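PDB 2AWI: PrgX from Enterococcus faecalis, which acts as the receptor for the peptide sex pheromone cCF10 and as a DNA-binding repressor that regulates conjugation. Local coordinates for the interface of chains A and B. Residues are numbered along the deposited sequence; one frame, centred on the assembly and turned at random. Chains: chain A/B, PrgX.

Contact 1: the interface of chains A and B. Residues chain A 75, 105-106, 108; chain B 17, 52-53, 55.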
# COMPACT_ATOMS: atom_id res chain seq x y z
N THR A 75 21.82 -40.97 22.62
CA THR A 75 20.85 -39.89 22.79
C THR A 75 20.49 -39.23 21.45
O THR A 75 19.36 -38.77 21.26
CB THR A 75 21.38 -38.82 23.77
OG1 THR A 75 21.47 -39.39 25.08
CG2 THR A 75 20.44 -37.62 23.81
N THR A 105 16.67 -39.92 33.18
CA THR A 105 18.08 -40.29 33.12
C THR A 105 18.93 -39.03 32.96
O THR A 105 19.99 -38.88 33.56
CB THR A 105 18.36 -41.22 31.92
OG1 THR A 105 17.53 -42.38 32.02
CG2 THR A 105 19.82 -41.65 31.90
N SER A 106 18.44 -38.12 32.12
CA SER A 106 19.12 -36.86 31.86
C SER A 106 18.14 -35.87 31.25
O SER A 106 17.06 -36.26 30.80
CB SER A 106 20.29 -37.08 30.88
OG SER A 106 19.82 -37.38 29.57
N GLN A 108 18.35 -34.47 28.53
CA GLN A 108 18.16 -34.80 27.13
C GLN A 108 17.01 -35.80 27.00
O GLN A 108 16.04 -35.55 26.30
CB GLN A 108 19.44 -35.38 26.52
CG GLN A 108 20.54 -34.34 26.35
CD GLN A 108 20.22 -33.34 25.24
OE1 GLN A 108 20.75 -32.23 25.23
NE2 GLN A 108 19.37 -33.74 24.30
N TYR B 17 24.57 -34.54 40.44
CA TYR B 17 25.10 -35.81 39.99
C TYR B 17 26.34 -36.13 40.82
O TYR B 17 27.04 -35.22 41.28
CB TYR B 17 25.52 -35.76 38.51
CG TYR B 17 24.40 -35.91 37.50
CD1 TYR B 17 23.60 -37.05 37.47
CD2 TYR B 17 24.17 -34.92 36.54
CE1 TYR B 17 22.60 -37.21 36.51
CE2 TYR B 17 23.17 -35.07 35.58
CZ TYR B 17 22.40 -36.21 35.57
OH TYR B 17 21.41 -36.36 34.61
N GLU B 52 27.05 -36.12 27.34
CA GLU B 52 25.79 -36.84 27.19
C GLU B 52 25.22 -37.23 28.55
O GLU B 52 24.00 -37.31 28.71
CB GLU B 52 25.98 -38.11 26.35
CG GLU B 52 24.66 -38.69 25.86
CD GLU B 52 24.78 -40.09 25.32
OE1 GLU B 52 23.80 -40.59 24.74
OE2 GLU B 52 25.86 -40.70 25.48
N ARG B 53 26.10 -37.49 29.51
CA ARG B 53 25.67 -37.87 30.85
C ARG B 53 25.03 -36.68 31.53
O ARG B 53 24.02 -36.81 32.22
CB ARG B 53 26.87 -38.36 31.66
CG ARG B 53 27.61 -39.52 31.03
CD ARG B 53 27.03 -40.85 31.44
NE ARG B 53 27.94 -41.54 32.36
CZ ARG B 53 28.60 -42.65 32.06
NH1 ARG B 53 28.47 -43.21 30.87
NH2 ARG B 53 29.42 -43.20 32.96
N GLY B 55 23.65 -34.22 30.02
CA GLY B 55 22.47 -33.81 29.29
C GLY B 55 22.59 -32.39 28.78
O GLY B 55 21.62 -31.81 28.28
O HOH W 1 21.54 -38.00 27.67

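Contact 2: the interface of chains A and B. Residues chain A 58-59, 62-63, 67, 185; chain B 59, 62-63, 67, 182-183, 185.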
# COMPACT_ATOMS: atom_id res chain seq x y z
N PHE A 58 38.06 -24.27 14.78
CA PHE A 58 37.90 -25.41 15.67
C PHE A 58 36.53 -26.08 15.60
O PHE A 58 36.45 -27.31 15.49
CB PHE A 58 38.19 -24.94 17.10
CG PHE A 58 38.10 -26.02 18.13
CD1 PHE A 58 38.99 -27.08 18.13
CD2 PHE A 58 37.14 -25.96 19.14
CE1 PHE A 58 38.94 -28.06 19.13
CE2 PHE A 58 37.08 -26.93 20.14
CZ PHE A 58 37.98 -27.98 20.13
N PHE A 59 35.45 -25.31 15.64
CA PHE A 59 34.11 -25.90 15.58
C PHE A 59 33.84 -26.56 14.23
O PHE A 59 33.20 -27.61 14.16
CB PHE A 59 33.03 -24.84 15.84
CG PHE A 59 32.90 -24.42 17.29
CD1 PHE A 59 32.02 -23.40 17.65
CD2 PHE A 59 33.66 -25.02 18.29
CE1 PHE A 59 31.90 -22.99 18.98
CE2 PHE A 59 33.55 -24.61 19.62
CZ PHE A 59 32.67 -23.59 19.96
N LEU A 62 35.37 -29.98 14.30
CA LEU A 62 34.54 -30.88 15.10
C LEU A 62 33.34 -31.33 14.28
O LEU A 62 33.06 -32.52 14.17
CB LEU A 62 34.07 -30.19 16.38
CG LEU A 62 35.10 -30.17 17.52
CD1 LEU A 62 34.57 -29.42 18.73
CD2 LEU A 62 35.42 -31.61 17.89
N ASN A 63 32.63 -30.38 13.69
CA ASN A 63 31.47 -30.72 12.89
C ASN A 63 31.86 -31.65 11.74
O ASN A 63 31.21 -32.66 11.53
CB ASN A 63 30.82 -29.45 12.33
CG ASN A 63 29.89 -28.79 13.34
OD1 ASN A 63 28.77 -29.24 13.55
ND2 ASN A 63 30.35 -27.71 13.96
N MSE A 67 30.13 -34.28 14.36
CA MSE A 67 29.27 -33.77 15.43
C MSE A 67 28.02 -33.07 14.91
O MSE A 67 27.37 -32.31 15.62
CB MSE A 67 30.05 -32.83 16.34
CG MSE A 67 31.15 -33.53 17.10
SE MSE A 67 31.52 -32.69 18.80
CE MSE A 67 30.16 -33.56 19.86
N ASP A 185 24.03 -22.09 18.90
CA ASP A 185 23.06 -23.13 19.24
C ASP A 185 22.28 -22.70 20.49
O ASP A 185 21.05 -22.73 20.51
CB ASP A 185 23.75 -24.46 19.52
CG ASP A 185 24.36 -25.08 18.27
OD1 ASP A 185 25.20 -26.00 18.41
OD2 ASP A 185 23.99 -24.65 17.16
N PHE B 59 28.86 -28.35 22.67
CA PHE B 59 29.36 -27.02 22.31
C PHE B 59 29.10 -25.96 23.36
O PHE B 59 29.89 -25.03 23.51
CB PHE B 59 28.78 -26.57 20.96
CG PHE B 59 29.38 -27.27 19.77
CD1 PHE B 59 28.66 -28.24 19.07
CD2 PHE B 59 30.68 -26.98 19.35
CE1 PHE B 59 29.22 -28.90 17.98
CE2 PHE B 59 31.25 -27.63 18.25
CZ PHE B 59 30.52 -28.60 17.57
N LEU B 62 31.76 -26.29 25.97
CA LEU B 62 33.02 -25.71 25.52
C LEU B 62 33.03 -24.21 25.66
O LEU B 62 34.01 -23.63 26.13
CB LEU B 62 33.32 -26.11 24.07
CG LEU B 62 33.82 -27.54 23.89
CD1 LEU B 62 34.08 -27.83 22.43
CD2 LEU B 62 35.09 -27.72 24.71
N ASN B 63 31.94 -23.56 25.26
CA ASN B 63 31.86 -22.12 25.37
C ASN B 63 31.80 -21.66 26.82
O ASN B 63 32.29 -20.59 27.16
CB ASN B 63 30.66 -21.58 24.60
CG ASN B 63 30.95 -21.40 23.13
OD1 ASN B 63 31.99 -20.85 22.76
ND2 ASN B 63 30.05 -21.86 22.28
N MSE B 67 35.64 -21.08 25.49
CA MSE B 67 35.93 -21.14 24.06
C MSE B 67 35.35 -19.94 23.30
O MSE B 67 34.65 -20.10 22.30
CB MSE B 67 35.39 -22.44 23.47
CG MSE B 67 36.21 -23.66 23.82
SE MSE B 67 37.33 -24.25 22.34
CE MSE B 67 38.81 -23.00 22.53
N PHE B 182 28.23 -27.39 8.15
CA PHE B 182 29.17 -27.80 9.18
C PHE B 182 29.08 -26.95 10.44
O PHE B 182 30.08 -26.54 11.01
CB PHE B 182 30.60 -27.81 8.62
CG PHE B 182 30.81 -28.88 7.58
CD1 PHE B 182 30.59 -30.22 7.89
CD2 PHE B 182 31.19 -28.54 6.28
CE1 PHE B 182 30.74 -31.21 6.91
CE2 PHE B 182 31.35 -29.52 5.30
CZ PHE B 182 31.11 -30.87 5.62
N GLY B 183 27.84 -26.70 10.87
CA GLY B 183 27.62 -25.91 12.07
C GLY B 183 27.14 -24.50 11.79
O GLY B 183 27.41 -23.95 10.72
N ASP B 185 28.14 -21.61 12.91
CA ASP B 185 29.21 -20.64 12.67
C ASP B 185 29.57 -20.68 11.19
O ASP B 185 29.59 -19.65 10.51
CB ASP B 185 30.43 -20.98 13.53
CG ASP B 185 30.28 -20.52 14.97
OD1 ASP B 185 31.11 -20.90 15.82
OD2 ASP B 185 29.33 -19.75 15.26

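Contact 1: the interface of chains A and B
The N-terminal turn of helix 74-87 and the loop and first turn of helix 107-122 of chain A meet the C-terminal end of helix 44-54, the glycine that follows it and the loop residue B:Tyr17 of chain B. B:Glu52 carries the main polar contact. Its CG lies anti to the backbone N (chi1 -165°) and the chain runs extended to the carboxylate, sliding past A:Thr75 in the opposite direction. One carboxylate oxygen takes two bonds. The backbone N of A:Thr75 lies 2.9 Å from OE1 of B:Glu52, meeting it nearly along the C-O axis. The hydroxyl OG1 of A:Thr75 reaches the anti lone pair of B:Glu52 OE1 at 2.6 Å. OG1 sits beside its own backbone N (chi1 -66°), so hydroxyl and amide converge on the same oxygen. Placed at the N-terminal turn of helix 74-87, the carboxylate of B:Glu52 may be favoured by the helix dipole. Water 1 bridges the chains, 2.6 Å from the hydroxyl OG of A:Ser106 and 2.8 Å from the carbonyl O of B:Glu52; it also bonds OG1 of A:Thr75. The phenol OH of B:Tyr17 donates to the carbonyl O of A:Thr105 at 3.1 Å, in the carbonyl plane and on a lone pair. A:Gln108, bent at chi2 (-70°), lays its CG against CA of B:Gly55 at 3.6 Å. Its modelled OE1 faces the B:Gly55 carbonyl O at 3.2 Å, two acceptors together, so the amide may be flipped. The site joins the helix-turn-helix region of chain B to helix 74-87 of chain A and to the start of helix 107-122, which falls in the C-terminal TPR region.

Contact 2: the interface of chains A and B
Both copies of Phe59 hold CG anti to the carbonyl carbon (chi1 -74° in each), but their rings are turned differently about chi2, and the two side chains reach toward each other tip to tip. They belong to the XRE-type helix-turn-helix region of this pheromone receptor, on helix 58-67 of chain A and helix 58-64 of chain B. The rings pack edge-to-face with planes 72° apart and centroids 4.8 Å apart: B:Phe59 brings its CD2 edge over the centre of one face of A:Phe59, 3.6 Å above the plane. On the rim of the A:Phe59 ring, CD1 lies 3.2 Å from the carboxylate OD1 of B:Asp185; the carboxylate and ring planes are nearly parallel (11° apart), and the acid oxygen lies beside the ring, where it may interact with the ring hydrogens. B:Asn63 crosses obliquely at the ring tip, its ND2 3.9 Å from CZ of A:Phe59. The amide of A:Asn63 instead lies almost parallel to the B:Phe59 ring. Its ND2 donates to the carbonyl O of A:Phe59 one turn back at 2.9 Å, from above the carbonyl plane, which helps fix the rotation of the amide. The same side chain packs on the backbone of B:Phe182 and B:Gly183, CG to B:Gly183 CA being 3.9 Å; the nearby B:Phe182 carbonyl receives no hydrogen bond from ND2. Leucines fill in beside the rings: A:Leu62 slides past B:Phe59, and its CD1 meets CD1 of B:Leu62 tip to tip at 4.1 Å. A:Phe58, with CG anti to the backbone N, crosses B:Leu62 at about a right angle, its CE2 3.9 Å from CD1.

Contact 1 and contact 2 lie about 19 Å apart, measured between the centres of their C-alpha atoms, and share no residue. Chain B links them through sequence: helix 44-54 and B:Gly55 serve contact 1, and the next helix, 58-64, serves contact 2. Contact 2 is centred on the same helix of both chains, flanked by residues around 182-185, and is mostly apolar; contact 1 is mainly polar and joins different segments. Two-fold symmetry repeats both with the chains exchanged. Together they may help set the relative position of the two DNA-binding regions in the A-B dimer; the structure alone does not show how pheromone binding acts on it.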